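Local coordinates for protein beta-lactamase (Francisella tularensis subsp. tularensis, PDB 3P09) that probably hydrolyses the amide bond of beta-lactam antibiotics to give substituted beta-amino acids, as a member of the class A beta-lactamase family, at residues Asp36-Tyr42 with Leu255-Asn261; Glu56-Ile62 with Asn174-Lys179; Pro61-Val65 with Ala238-Val242; Leu31-Tyr35 with Glu272-Ala277. All blocks are in the same frame, centred on the assembly; numbering follows the deposited sequence.

Contact 1: Asp36-Tyr42 with Leu255-Asn261. With SO4 (sulfate ion), chain D; SO4 (sulfate ion), chain G.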
loop_
_atom_site.group_PDB
_atom_site.type_symbol
_atom_site.label_atom_id
_atom_site.label_comp_id
_atom_site.label_asym_id
_atom_site.label_seq_id
_atom_site.Cartn_x
_atom_site.Cartn_y
_atom_site.Cartn_z
ATOM N N ASP A 36 18.639 -6.544 -11.532
ATOM C CA ASP A 36 19.269 -6.604 -10.213
ATOM C C ASP A 36 18.220 -6.491 -9.109
ATOM O O ASP A 36 17.047 -6.194 -9.369
ATOM C CB ASP A 36 20.325 -5.507 -10.021
ATOM C CG ASP A 36 21.425 -5.544 -11.076
ATOM O OD1 ASP A 36 21.793 -6.644 -11.547
ATOM O OD2 ASP A 36 21.931 -4.453 -11.418
ATOM N N GLY A 37 18.653 -6.721 -7.872
ATOM C CA GLY A 37 17.777 -6.613 -6.720
ATOM C C GLY A 37 16.837 -7.789 -6.539
ATOM O O GLY A 37 17.066 -8.884 -7.072
ATOM N N LYS A 38 15.777 -7.561 -5.766
ATOM C CA LYS A 38 14.872 -8.631 -5.367
ATOM C C LYS A 38 13.435 -8.223 -5.641
ATOM O O LYS A 38 13.045 -7.082 -5.383
ATOM C CB LYS A 38 15.042 -8.929 -3.877
ATOM C CG LYS A 38 16.378 -9.570 -3.527
ATOM C CD LYS A 38 16.258 -11.081 -3.447
ATOM C CE LYS A 38 17.627 -11.732 -3.437
ATOM N NZ LYS A 38 17.535 -13.197 -3.695
ATOM N N ILE A 39 12.649 -9.153 -6.171
ATOM C CA ILE A 39 11.230 -8.903 -6.345
ATOM C C ILE A 39 10.451 -9.851 -5.433
ATOM O O ILE A 39 10.829 -11.009 -5.262
ATOM C CB ILE A 39 10.803 -9.083 -7.804
ATOM C CG1 ILE A 39 9.383 -8.547 -8.009
ATOM C CG2 ILE A 39 10.886 -10.550 -8.198
ATOM C CD1 ILE A 39 9.277 -7.477 -9.045
ATOM N N GLY A 40 9.386 -9.346 -4.823
ATOM C CA GLY A 40 8.599 -10.139 -3.894
ATOM C C GLY A 40 7.153 -10.098 -4.335
ATOM O O GLY A 40 6.635 -9.032 -4.667
ATOM N N ILE A 41 6.508 -11.258 -4.339
ATOM C CA ILE A 41 5.185 -11.427 -4.920
ATOM C C ILE A 41 4.311 -12.269 -3.988
ATOM O O ILE A 41 4.750 -13.303 -3.478
ATOM C CB ILE A 41 5.265 -12.215 -6.265
ATOM C CG1 ILE A 41 6.206 -11.543 -7.277
ATOM C CG2 ILE A 41 3.874 -12.445 -6.847
ATOM C CD1 ILE A 41 5.902 -10.117 -7.560
ATOM N N TYR A 42 3.078 -11.842 -3.759
ATOM C CA TYR A 42 2.131 -12.712 -3.084
ATOM C C TYR A 42 0.736 -12.465 -3.611
ATOM O O TYR A 42 0.341 -11.315 -3.816
ATOM C CB TYR A 42 2.166 -12.499 -1.571
ATOM C CG TYR A 42 1.542 -13.649 -0.790
ATOM C CD1 TYR A 42 0.287 -13.525 -0.220
ATOM C CD2 TYR A 42 2.218 -14.857 -0.630
ATOM C CE1 TYR A 42 -0.277 -14.561 0.491
ATOM C CE2 TYR A 42 1.657 -15.899 0.078
ATOM C CZ TYR A 42 0.407 -15.744 0.632
ATOM O OH TYR A 42 -0.171 -16.768 1.339
ATOM N N LEU A 255 -3.048 -8.796 -4.548
ATOM C CA LEU A 255 -1.749 -9.034 -5.147
ATOM C C LEU A 255 -0.793 -7.969 -4.654
ATOM O O LEU A 255 -1.056 -6.783 -4.814
ATOM C CB LEU A 255 -1.853 -8.976 -6.674
ATOM C CG LEU A 255 -0.544 -8.897 -7.452
ATOM C CD1 LEU A 255 0.344 -10.125 -7.191
ATOM C CD2 LEU A 255 -0.845 -8.743 -8.934
ATOM N N GLY A 256 0.297 -8.400 -4.032
ATOM C CA GLY A 256 1.355 -7.488 -3.612
ATOM C C GLY A 256 2.605 -7.769 -4.423
ATOM O O GLY A 256 2.992 -8.930 -4.570
ATOM N N ILE A 257 3.216 -6.720 -4.975
ATOM C CA ILE A 257 4.498 -6.836 -5.669
ATOM C C ILE A 257 5.440 -5.774 -5.111
ATOM O O ILE A 257 5.149 -4.576 -5.202
ATOM C CB ILE A 257 4.344 -6.629 -7.191
ATOM C CG1 ILE A 257 3.329 -7.616 -7.774
ATOM C CG2 ILE A 257 5.689 -6.762 -7.875
ATOM C CD1 ILE A 257 3.054 -7.415 -9.260
ATOM N N LEU A 258 6.537 -6.212 -4.491
ATOM C CA LEU A 258 7.486 -5.293 -3.870
ATOM C C LEU A 258 8.829 -5.490 -4.553
ATOM O O LEU A 258 9.196 -6.615 -4.913
ATOM C CB LEU A 258 7.615 -5.563 -2.369
ATOM C CG LEU A 258 6.279 -5.804 -1.631
ATOM C CD1 LEU A 258 6.533 -6.090 -0.154
ATOM C CD2 LEU A 258 5.314 -4.643 -1.764
ATOM N N TYR A 259 9.561 -4.405 -4.752
ATOM C CA TYR A 259 10.842 -4.509 -5.438
ATOM C C TYR A 259 11.846 -3.634 -4.718
ATOM O O TYR A 259 11.523 -2.511 -4.345
ATOM C CB TYR A 259 10.731 -4.098 -6.920
ATOM C CG TYR A 259 12.083 -4.020 -7.576
ATOM C CD1 TYR A 259 12.787 -5.174 -7.878
ATOM C CD2 TYR A 259 12.679 -2.790 -7.865
ATOM C CE1 TYR A 259 14.054 -5.113 -8.447
ATOM C CE2 TYR A 259 13.946 -2.724 -8.447
ATOM C CZ TYR A 259 14.626 -3.893 -8.732
ATOM O OH TYR A 259 15.886 -3.856 -9.302
ATOM N N THR A 260 13.052 -4.151 -4.508
ATOM C CA THR A 260 14.115 -3.339 -3.936
ATOM C C THR A 260 15.474 -3.862 -4.378
ATOM O O THR A 260 15.626 -5.047 -4.699
ATOM C CB THR A 260 14.025 -3.288 -2.381
ATOM O OG1 THR A 260 14.872 -2.250 -1.875
ATOM C CG2 THR A 260 14.421 -4.613 -1.767
ATOM N N ASN A 261 16.451 -2.966 -4.428
ATOM C CA ASN A 261 17.840 -3.355 -4.674
ATOM C C ASN A 261 18.616 -2.982 -3.429
ATOM O O ASN A 261 19.036 -1.840 -3.273
ATOM C CB ASN A 261 18.393 -2.625 -5.914
ATOM C CG ASN A 261 19.838 -2.996 -6.233
ATOM O OD1 ASN A 261 20.520 -3.662 -5.446
ATOM N ND2 ASN A 261 20.320 -2.538 -7.394
HETATM S S SO4 D . 1.339 -19.897 1.436
HETATM O O1 SO4 D . 0.780 -20.001 0.090
HETATM O O2 SO4 D . 2.608 -20.618 1.497
HETATM O O3 SO4 D . 1.574 -18.499 1.777
HETATM O O4 SO4 D . 0.405 -20.479 2.395
HETATM S S SO4 G . 19.419 -16.537 -3.395
HETATM O O1 SO4 G . 19.077 -15.842 -4.637
HETATM O O2 SO4 G . 20.697 -17.228 -3.554
HETATM O O3 SO4 G . 19.527 -15.566 -2.310
HETATM O O4 SO4 G . 18.381 -17.519 -3.081
#

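Contact 2: Glu56-Ile62 with Asn174-Lys179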
loop_
_atom_site.group_PDB
_atom_site.type_symbol
_atom_site.label_atom_id
_atom_site.label_comp_id
_atom_site.label_asym_id
_atom_site.label_seq_id
_atom_site.Cartn_x
_atom_site.Cartn_y
_atom_site.Cartn_z
ATOM N N GLU A 56 8.228 -14.432 -0.747
ATOM C CA GLU A 56 7.083 -13.847 -0.059
ATOM C C GLU A 56 7.370 -13.513 1.407
ATOM O O GLU A 56 6.579 -12.829 2.052
ATOM C CB GLU A 56 5.849 -14.749 -0.165
ATOM C CG GLU A 56 5.901 -16.006 0.680
ATOM C CD GLU A 56 6.663 -17.141 0.018
ATOM O OE1 GLU A 56 7.295 -16.913 -1.034
ATOM O OE2 GLU A 56 6.621 -18.272 0.547
ATOM N N SER A 57 8.501 -13.990 1.925
ATOM C CA SER A 57 8.894 -13.714 3.306
ATOM C C SER A 57 10.151 -12.864 3.397
ATOM O O SER A 57 10.729 -12.719 4.464
ATOM C CB SER A 57 9.117 -15.022 4.067
ATOM O OG SER A 57 7.888 -15.639 4.381
ATOM N N TYR A 58 10.592 -12.332 2.265
ATOM C CA TYR A 58 11.702 -11.386 2.239
ATOM C C TYR A 58 11.168 -10.017 2.682
ATOM O O TYR A 58 10.028 -9.669 2.369
ATOM C CB TYR A 58 12.245 -11.280 0.820
ATOM C CG TYR A 58 13.587 -10.586 0.701
ATOM C CD1 TYR A 58 13.669 -9.222 0.428
ATOM C CD2 TYR A 58 14.777 -11.304 0.841
ATOM C CE1 TYR A 58 14.900 -8.596 0.298
ATOM C CE2 TYR A 58 16.008 -10.684 0.722
ATOM C CZ TYR A 58 16.062 -9.333 0.453
ATOM O OH TYR A 58 17.282 -8.714 0.329
ATOM N N HIS A 59 11.983 -9.250 3.402
ATOM C CA HIS A 59 11.548 -7.936 3.881
ATOM C C HIS A 59 11.996 -6.819 2.935
ATOM O O HIS A 59 13.166 -6.745 2.546
ATOM C CB HIS A 59 12.070 -7.665 5.302
ATOM C CG HIS A 59 11.390 -8.471 6.366
ATOM N ND1 HIS A 59 10.516 -7.916 7.275
ATOM C CD2 HIS A 59 11.474 -9.785 6.682
ATOM C CE1 HIS A 59 10.082 -8.853 8.097
ATOM N NE2 HIS A 59 10.647 -9.999 7.757
ATOM N N PHE A 60 11.039 -5.959 2.584
ATOM C CA PHE A 60 11.206 -4.867 1.641
ATOM C C PHE A 60 10.800 -3.550 2.317
ATOM O O PHE A 60 9.868 -3.514 3.108
ATOM C CB PHE A 60 10.238 -5.051 0.457
ATOM C CG PHE A 60 10.546 -6.240 -0.429
ATOM C CD1 PHE A 60 10.156 -7.522 -0.059
ATOM C CD2 PHE A 60 11.200 -6.060 -1.642
ATOM C CE1 PHE A 60 10.421 -8.610 -0.873
ATOM C CE2 PHE A 60 11.480 -7.144 -2.471
ATOM C CZ PHE A 60 11.093 -8.424 -2.087
ATOM N N PRO A 61 11.464 -2.447 1.958
ATOM C CA PRO A 61 10.964 -1.134 2.403
ATOM C C PRO A 61 9.461 -1.006 2.106
ATOM O O PRO A 61 9.040 -1.300 0.987
ATOM C CB PRO A 61 11.745 -0.148 1.523
ATOM C CG PRO A 61 13.041 -0.882 1.219
ATOM C CD PRO A 61 12.639 -2.347 1.075
ATOM N N ILE A 62 8.665 -0.585 3.083
ATOM C CA ILE A 62 7.227 -0.455 2.858
ATOM C C ILE A 62 6.902 0.872 2.159
ATOM O O ILE A 62 5.984 0.947 1.353
ATOM C CB ILE A 62 6.416 -0.622 4.176
ATOM C CG1 ILE A 62 4.915 -0.775 3.866
ATOM C CG2 ILE A 62 6.679 0.532 5.149
ATOM C CD1 ILE A 62 4.052 -1.050 5.118
ATOM N N ASN A 174 10.833 -0.360 9.307
ATOM C CA ASN A 174 10.129 0.270 8.183
ATOM C C ASN A 174 10.074 -0.626 6.954
ATOM O O ASN A 174 10.114 -0.147 5.831
ATOM C CB ASN A 174 10.731 1.645 7.866
ATOM C CG ASN A 174 10.619 2.609 9.047
ATOM O OD1 ASN A 174 9.743 2.455 9.897
ATOM N ND2 ASN A 174 11.497 3.607 9.097
ATOM N N LYS A 175 9.985 -1.935 7.192
ATOM C CA LYS A 175 9.838 -2.907 6.110
ATOM C C LYS A 175 8.637 -3.822 6.338
ATOM O O LYS A 175 8.093 -3.890 7.442
ATOM C CB LYS A 175 11.102 -3.751 5.975
ATOM C CG LYS A 175 12.308 -2.945 5.513
ATOM C CD LYS A 175 13.465 -3.824 5.122
ATOM C CE LYS A 175 14.701 -2.981 4.773
ATOM N NZ LYS A 175 15.954 -3.810 4.688
ATOM N N THR A 176 8.219 -4.507 5.282
ATOM C CA THR A 176 7.160 -5.509 5.402
ATOM C C THR A 176 7.528 -6.660 4.464
ATOM O O THR A 176 8.545 -6.578 3.771
ATOM C CB THR A 176 5.787 -4.892 5.026
ATOM O OG1 THR A 176 4.746 -5.864 5.210
ATOM C CG2 THR A 176 5.791 -4.421 3.575
ATOM N N THR A 177 6.715 -7.718 4.425
ATOM C CA THR A 177 6.928 -8.815 3.476
ATOM C C THR A 177 5.764 -8.848 2.489
ATOM O O THR A 177 4.668 -8.372 2.808
ATOM C CB THR A 177 6.954 -10.204 4.181
ATOM O OG1 THR A 177 5.697 -10.423 4.842
ATOM C CG2 THR A 177 8.108 -10.297 5.205
ATOM N N PRO A 178 5.988 -9.412 1.290
ATOM C CA PRO A 178 4.859 -9.518 0.358
ATOM C C PRO A 178 3.675 -10.268 0.984
ATOM O O PRO A 178 2.530 -9.882 0.804
ATOM C CB PRO A 178 5.450 -10.295 -0.819
ATOM C CG PRO A 178 6.940 -9.955 -0.798
ATOM C CD PRO A 178 7.258 -9.873 0.692
ATOM N N LYS A 179 3.951 -11.316 1.745
ATOM C CA LYS A 179 2.873 -12.099 2.339
ATOM C C LYS A 179 2.068 -11.261 3.332
ATOM O O LYS A 179 0.840 -11.204 3.268
ATOM C CB LYS A 179 3.452 -13.359 3.014
ATOM C CG LYS A 179 2.421 -14.353 3.518
ATOM C CD LYS A 179 3.107 -15.583 4.111
ATOM C CE LYS A 179 2.083 -16.561 4.678
ATOM N NZ LYS A 179 2.709 -17.772 5.284
HETATM O O HOH W 1 15.446 -4.990 2.101
#

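Contact 3: Pro61-Val65 with Ala238-Val242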
loop_
_atom_site.group_PDB
_atom_site.type_symbol
_atom_site.label_atom_id
_atom_site.label_comp_id
_atom_site.label_asym_id
_atom_site.label_seq_id
_atom_site.Cartn_x
_atom_site.Cartn_y
_atom_site.Cartn_z
ATOM N N PRO A 61 11.464 -2.447 1.958
ATOM C CA PRO A 61 10.964 -1.134 2.403
ATOM C C PRO A 61 9.461 -1.006 2.106
ATOM O O PRO A 61 9.040 -1.300 0.987
ATOM C CB PRO A 61 11.745 -0.148 1.523
ATOM C CG PRO A 61 13.041 -0.882 1.219
ATOM C CD PRO A 61 12.639 -2.347 1.075
ATOM N N ILE A 62 8.665 -0.585 3.083
ATOM C CA ILE A 62 7.227 -0.455 2.858
ATOM C C ILE A 62 6.902 0.872 2.159
ATOM O O ILE A 62 5.984 0.947 1.353
ATOM C CB ILE A 62 6.416 -0.622 4.176
ATOM C CG1 ILE A 62 4.915 -0.775 3.866
ATOM C CG2 ILE A 62 6.679 0.532 5.149
ATOM C CD1 ILE A 62 4.052 -1.050 5.118
ATOM N N CYS A 63 7.674 1.913 2.449
ATOM C CA CYS A 63 7.446 3.210 1.816
ATOM C C CYS A 63 5.992 3.645 2.050
ATOM O O CYS A 63 5.400 3.332 3.083
ATOM C CB CYS A 63 7.761 3.132 0.309
ATOM S SG CYS A 63 9.337 2.290 -0.093
ATOM N N SER A 64 5.408 4.333 1.074
ATOM C CA SER A 64 4.062 4.878 1.207
ATOM C C SER A 64 2.960 3.830 1.298
ATOM O O SER A 64 1.816 4.165 1.568
ATOM C CB SER A 64 3.753 5.830 0.051
ATOM O OG SER A 64 4.349 7.090 0.286
ATOM N N VAL A 65 3.284 2.564 1.077
ATOM C CA VAL A 65 2.249 1.535 1.200
ATOM C C VAL A 65 1.620 1.521 2.611
ATOM O O VAL A 65 0.455 1.161 2.785
ATOM C CB VAL A 65 2.791 0.144 0.818
ATOM C CG1 VAL A 65 1.744 -0.940 1.079
ATOM C CG2 VAL A 65 3.201 0.133 -0.655
ATOM N N ALA A 238 13.428 1.193 -4.270
ATOM C CA ALA A 238 12.228 0.600 -3.668
ATOM C C ALA A 238 10.974 1.072 -4.378
ATOM O O ALA A 238 10.650 2.264 -4.377
ATOM C CB ALA A 238 12.147 0.901 -2.161
ATOM N N THR A 239 10.267 0.123 -4.979
ATOM C CA THR A 239 9.102 0.437 -5.802
ATOM C C THR A 239 8.044 -0.619 -5.515
ATOM O O THR A 239 8.285 -1.804 -5.748
ATOM C CB THR A 239 9.477 0.379 -7.305
ATOM O OG1 THR A 239 10.742 1.028 -7.524
ATOM C CG2 THR A 239 8.408 1.055 -8.161
ATOM N N ASN A 240 6.890 -0.207 -4.981
ATOM C CA ASN A 240 5.877 -1.177 -4.543
ATOM C C ASN A 240 4.513 -0.894 -5.137
ATOM O O ASN A 240 4.188 0.245 -5.472
ATOM C CB ASN A 240 5.702 -1.179 -3.008
ATOM C CG ASN A 240 6.989 -1.441 -2.245
ATOM O OD1 ASN A 240 7.908 -2.092 -2.728
ATOM N ND2 ASN A 240 7.034 -0.950 -1.015
ATOM N N ASP A 241 3.697 -1.937 -5.258
ATOM C CA ASP A 241 2.293 -1.743 -5.573
ATOM C C ASP A 241 1.527 -2.884 -4.924
ATOM O O ASP A 241 1.887 -4.039 -5.108
ATOM C CB ASP A 241 2.068 -1.705 -7.097
ATOM C CG ASP A 241 0.695 -1.145 -7.477
ATOM O OD1 ASP A 241 -0.003 -0.574 -6.606
ATOM O OD2 ASP A 241 0.326 -1.258 -8.658
ATOM N N VAL A 242 0.505 -2.563 -4.134
ATOM C CA VAL A 242 -0.308 -3.607 -3.492
ATOM C C VAL A 242 -1.763 -3.355 -3.848
ATOM O O VAL A 242 -2.281 -2.239 -3.670
ATOM C CB VAL A 242 -0.120 -3.640 -1.961
ATOM C CG1 VAL A 242 -0.932 -4.778 -1.332
ATOM C CG2 VAL A 242 1.356 -3.776 -1.609
HETATM O O HOH W 2 10.494 -2.139 -1.427
#

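Contact 4: Leu31-Tyr35 with Glu272-Ala277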
loop_
_atom_site.group_PDB
_atom_site.type_symbol
_atom_site.label_atom_id
_atom_site.label_comp_id
_atom_site.label_asym_id
_atom_site.label_seq_id
_atom_site.Cartn_x
_atom_site.Cartn_y
_atom_site.Cartn_z
ATOM N N LEU A 31 13.523 -11.813 -14.019
ATOM C CA LEU A 31 13.361 -10.378 -13.797
ATOM C C LEU A 31 14.459 -9.838 -12.887
ATOM O O LEU A 31 14.977 -8.742 -13.116
ATOM C CB LEU A 31 11.980 -10.059 -13.211
ATOM C CG LEU A 31 10.757 -10.412 -14.067
ATOM C CD1 LEU A 31 9.474 -10.067 -13.308
ATOM C CD2 LEU A 31 10.801 -9.684 -15.402
ATOM N N GLU A 32 14.805 -10.605 -11.854
ATOM C CA GLU A 32 15.873 -10.215 -10.934
ATOM C C GLU A 32 17.230 -10.138 -11.632
ATOM O O GLU A 32 17.991 -9.195 -11.422
ATOM C CB GLU A 32 15.928 -11.166 -9.729
ATOM C CG GLU A 32 14.817 -10.878 -8.719
ATOM C CD GLU A 32 14.684 -11.930 -7.626
ATOM O OE1 GLU A 32 15.209 -13.048 -7.792
ATOM O OE2 GLU A 32 14.037 -11.636 -6.593
ATOM N N ASN A 33 17.520 -11.134 -12.461
ATOM C CA ASN A 33 18.753 -11.161 -13.239
ATOM C C ASN A 33 18.839 -9.966 -14.173
ATOM O O ASN A 33 19.903 -9.372 -14.367
ATOM C CB ASN A 33 18.814 -12.441 -14.067
ATOM C CG ASN A 33 19.056 -13.672 -13.214
ATOM O OD1 ASN A 33 19.598 -13.576 -12.116
ATOM N ND2 ASN A 33 18.655 -14.839 -13.718
ATOM N N LYS A 34 17.697 -9.627 -14.754
ATOM C CA LYS A 34 17.606 -8.553 -15.721
ATOM C C LYS A 34 17.817 -7.183 -15.068
ATOM O O LYS A 34 18.514 -6.326 -15.622
ATOM C CB LYS A 34 16.236 -8.628 -16.405
ATOM C CG LYS A 34 16.005 -7.658 -17.534
ATOM C CD LYS A 34 14.657 -7.962 -18.192
ATOM C CE LYS A 34 14.260 -6.906 -19.207
ATOM N NZ LYS A 34 12.818 -7.014 -19.557
ATOM N N TYR A 35 17.234 -6.983 -13.888
ATOM C CA TYR A 35 17.199 -5.647 -13.283
ATOM C C TYR A 35 18.006 -5.468 -11.987
ATOM O O TYR A 35 18.051 -4.364 -11.430
ATOM C CB TYR A 35 15.751 -5.241 -13.020
ATOM C CG TYR A 35 14.960 -4.949 -14.257
ATOM C CD1 TYR A 35 15.284 -3.879 -15.077
ATOM C CD2 TYR A 35 13.868 -5.733 -14.603
ATOM C CE1 TYR A 35 14.539 -3.601 -16.216
ATOM C CE2 TYR A 35 13.129 -5.469 -15.733
ATOM C CZ TYR A 35 13.463 -4.407 -16.537
ATOM O OH TYR A 35 12.702 -4.153 -17.660
ATOM N N GLU A 272 9.012 -0.636 -14.409
ATOM C CA GLU A 272 8.926 -1.612 -15.492
ATOM C C GLU A 272 8.957 -3.040 -14.962
ATOM O O GLU A 272 8.278 -3.921 -15.490
ATOM C CB GLU A 272 10.051 -1.411 -16.510
ATOM C CG GLU A 272 10.499 0.034 -16.654
ATOM C CD GLU A 272 10.037 0.668 -17.950
ATOM O OE1 GLU A 272 10.146 0.011 -19.009
ATOM O OE2 GLU A 272 9.567 1.828 -17.907
ATOM N N ILE A 273 9.749 -3.286 -13.927
ATOM C CA ILE A 273 9.792 -4.631 -13.383
ATOM C C ILE A 273 8.442 -5.028 -12.772
ATOM O O ILE A 273 8.007 -6.173 -12.903
ATOM C CB ILE A 273 10.933 -4.834 -12.385
ATOM C CG1 ILE A 273 11.201 -6.330 -12.205
ATOM C CG2 ILE A 273 10.626 -4.160 -11.035
ATOM C CD1 ILE A 273 12.338 -6.630 -11.235
ATOM N N ILE A 274 7.779 -4.075 -12.120
ATOM C CA ILE A 274 6.446 -4.310 -11.614
ATOM C C ILE A 274 5.507 -4.638 -12.786
ATOM O O ILE A 274 4.710 -5.578 -12.714
ATOM C CB ILE A 274 5.886 -3.084 -10.842
ATOM C CG1 ILE A 274 6.894 -2.580 -9.811
ATOM C CG2 ILE A 274 4.556 -3.435 -10.174
ATOM C CD1 ILE A 274 7.184 -3.557 -8.718
ATOM N N GLN A 275 5.602 -3.870 -13.865
ATOM C CA GLN A 275 4.749 -4.130 -15.022
ATOM C C GLN A 275 4.923 -5.556 -15.520
ATOM O O GLN A 275 3.952 -6.263 -15.811
ATOM C CB GLN A 275 5.058 -3.157 -16.155
ATOM C CG GLN A 275 4.805 -1.719 -15.786
ATOM C CD GLN A 275 5.327 -0.778 -16.835
ATOM O OE1 GLN A 275 5.935 -1.209 -17.814
ATOM N NE2 GLN A 275 5.098 0.516 -16.642
ATOM N N GLN A 276 6.169 -5.985 -15.615
ATOM C CA GLN A 276 6.455 -7.279 -16.203
ATOM C C GLN A 276 6.032 -8.417 -15.271
ATOM O O GLN A 276 5.464 -9.415 -15.720
ATOM C CB GLN A 276 7.929 -7.360 -16.604
ATOM C CG GLN A 276 8.260 -6.448 -17.790
ATOM C CD GLN A 276 9.747 -6.188 -17.931
ATOM O OE1 GLN A 276 10.561 -7.111 -17.871
ATOM N NE2 GLN A 276 10.110 -4.924 -18.108
ATOM N N ALA A 277 6.291 -8.251 -13.977
ATOM C CA ALA A 277 5.848 -9.225 -12.989
ATOM C C ALA A 277 4.331 -9.337 -13.006
ATOM O O ALA A 277 3.786 -10.442 -12.971
ATOM C CB ALA A 277 6.336 -8.851 -11.601
HETATM O O HOH W 3 12.672 -1.171 -18.690
#

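Contact 1: Asp36-Tyr42 with Leu255-Asn261
Lys38 and Thr260, Gly40 and Leu258, and Tyr42 and Gly256 form three antiparallel hydrogen-bonded pairs, each closed by two backbone bonds. Lys38 N to Thr260 O and Gly40 N to Leu258 O both measure 2.7 Å. In the non-hydrogen-bonded pairs between them, CA-H...O contacts bring Ile257 CA to 3.2 Å from Gly40 O and Ile41 CA to 3.3 Å from Gly256 O. One side-chain bond extends the ladder past its end: Tyr259 OH donates to Asp36 O at 2.6 Å, reaching it from 51° above the carbonyl plane, while Asp36 O lies at the edge of the ring. These are two inner, neighbouring strands of the five-stranded antiparallel sheet of the class A beta-lactamase alpha/beta domain, where the N-terminal strand 38-44 pairs with the C-terminal strand 253-260. Apolar contacts gather on the Ile39, Ile41, Ile257 and Tyr259 face, under helix 271-289. With CG2 anti to the backbone N, Ile257 sets this methyl against Ile41 CD1, a tight 3.4 Å, and 3.8 Å from Ile39 CD1. On the other face a sulfate oxygen lies at the Tyr42 ring edge, and Lys38 NZ binds a second sulfate weakly, both ions probably from the crystallisation liquor.

Contact 2: Glu56-Ile62 with Asn174-Lys179
A two-stranded antiparallel ribbon, strands 60-61 and 175-176, runs on into the start of helix 178-190. Phe60 and Thr176 are its hydrogen-bonded pair, with Phe60 N 2.8 Å from Thr176 O and a nearly straight bond (171°); Ile62 N adds a bond to Asn174 O. In the first turn of the helix Lys179 N donates to Glu56 O at 3.0 Å, on a lone pair in the carbonyl plane. Thr177 is the N-cap: OG1, lying between backbone N and carbonyl carbon (chi1 60°), bonds Ala180 N, and this rotation sets CG2 over the centre of the His59 ring at 3.6 Å, a CH-pi contact. Pro178 lies across the Phe60 ring atoms CD1 and CE1, its CG 3.7 Å from Phe60 CE1. The extended Lys175 chain passes Phe60 O and ends at Gln168 O, with a water joining NZ to His59 O. Tyr58 O is buried with no polar partner. Such a short ribbon, leading through Ile62 toward Ser64, the probable SxxK serine, fits the hinge between the two domains of class A beta-lactamases.

Contact 3: Pro61-Val65 with Ala238-Val242
Val65 packs its two methyls along strand 239-246: CG1 meets Val242 CG2 at 3.9 Å and CG2 meets Asn240 CB at 3.7 Å, crossing both side chains at about a right angle. With CG1 anti to the backbone N (chi1 175°), the fork opens toward the strand and each branch takes one residue. A second apolar patch lies at the other end, where Ala238 CB sits 3.8 Å from Cys63 SG and 3.9 Å from Pro61 CB. Cys63 SG is itself bonded to Cys233, so the disulfide ties this turn to the loop after strand 225-232.

The amide of Asn240 fills the space between the patches. Its ND2 donates to Pro61 O at 2.9 Å, close to straight (165°) and with the oxygen only 5° out of the amide plane; a weak bond from the same nitrogen goes to Ile62 O. These bonds turn the nitrogen end of the amide toward the turn. A water lies 2.9 Å from both Pro61 O and Asn240 OD1, and OD1 also accepts weakly from Tyr259 N.

Ser64, next after Cys63, bonds Lys67, consistent with the SxxK serine of class A enzymes. The turn leads into helix 66-80 and sits against strand 239-246, which lies between strands 225-232 and 253-260 in the sheet, while Ile181 of helix 178-190 touches Ile62, Val65 and Val242.

Contact 4: Leu31-Tyr35 with Glu272-Ala277
Gln276 joins the two helices through both ends of its amide. OE1 accepts from Lys34 NZ at 2.8 Å, the ammonium approaching 32° off the carbonyl plane, and NE2 donates to Tyr35 OH at 2.7 Å. These two bonds fix the rotation of the amide, whose plane stands 56° from the tyrosine ring. A weak bond from Lys34 NZ to Tyr35 OH completes the polar group, and a water spans Tyr35 OH and Glu272 OE1. The extended Lys34 chain, its CG anti to the backbone N, runs over one face of the Tyr35 ring before its nitrogen meets the glutamine.

Beneath this partly exposed layer lies the packing. The Tyr35 ring and the Ile273 chain lie alongside but run opposite ways, ring atom CD2 3.6 Å from Ile273 CG1. Leu31 fills the next place: CB meets Ile273 CG1 at 3.9 Å, CD1 touches Ala277 CB at 3.8 Å, and CD2 lies 3.6 Å from Gln276 OE1.

The short helical segments run nearly antiparallel at 160°, their axes 11.0 Å apart at closest, so side chains rather than backbones meet. Helices 24-35 and 271-289, one near each end of the chain, pack side by side on one face of the five-stranded sheet: Ile273 rests on Ile39 and Tyr259, Ala277 touches Ile39, and Glu32 bonds Ile39 N.

From the N terminus, helix 24-35 enters contact 4, which closes the longest loop by pairing it with the C-terminal helix 271-289. Inside that loop, contact 1 joins the strand after the first helix to the strand before the last, so both chain ends build one helix-on-sheet layer. Contacts 2 and 3 nest within contact 1 and begin from overlapping segments that share Pro61 and Ile62: contact 2 reaches forward to the start of helix 178-190, contact 3 farther, to strand 239-246 beside strand 253-260. Phe60 and Pro178 of contact 2 pack on the sheet face opposite contact 4; the centres of contacts 2 and 4 lie about 17 Å apart.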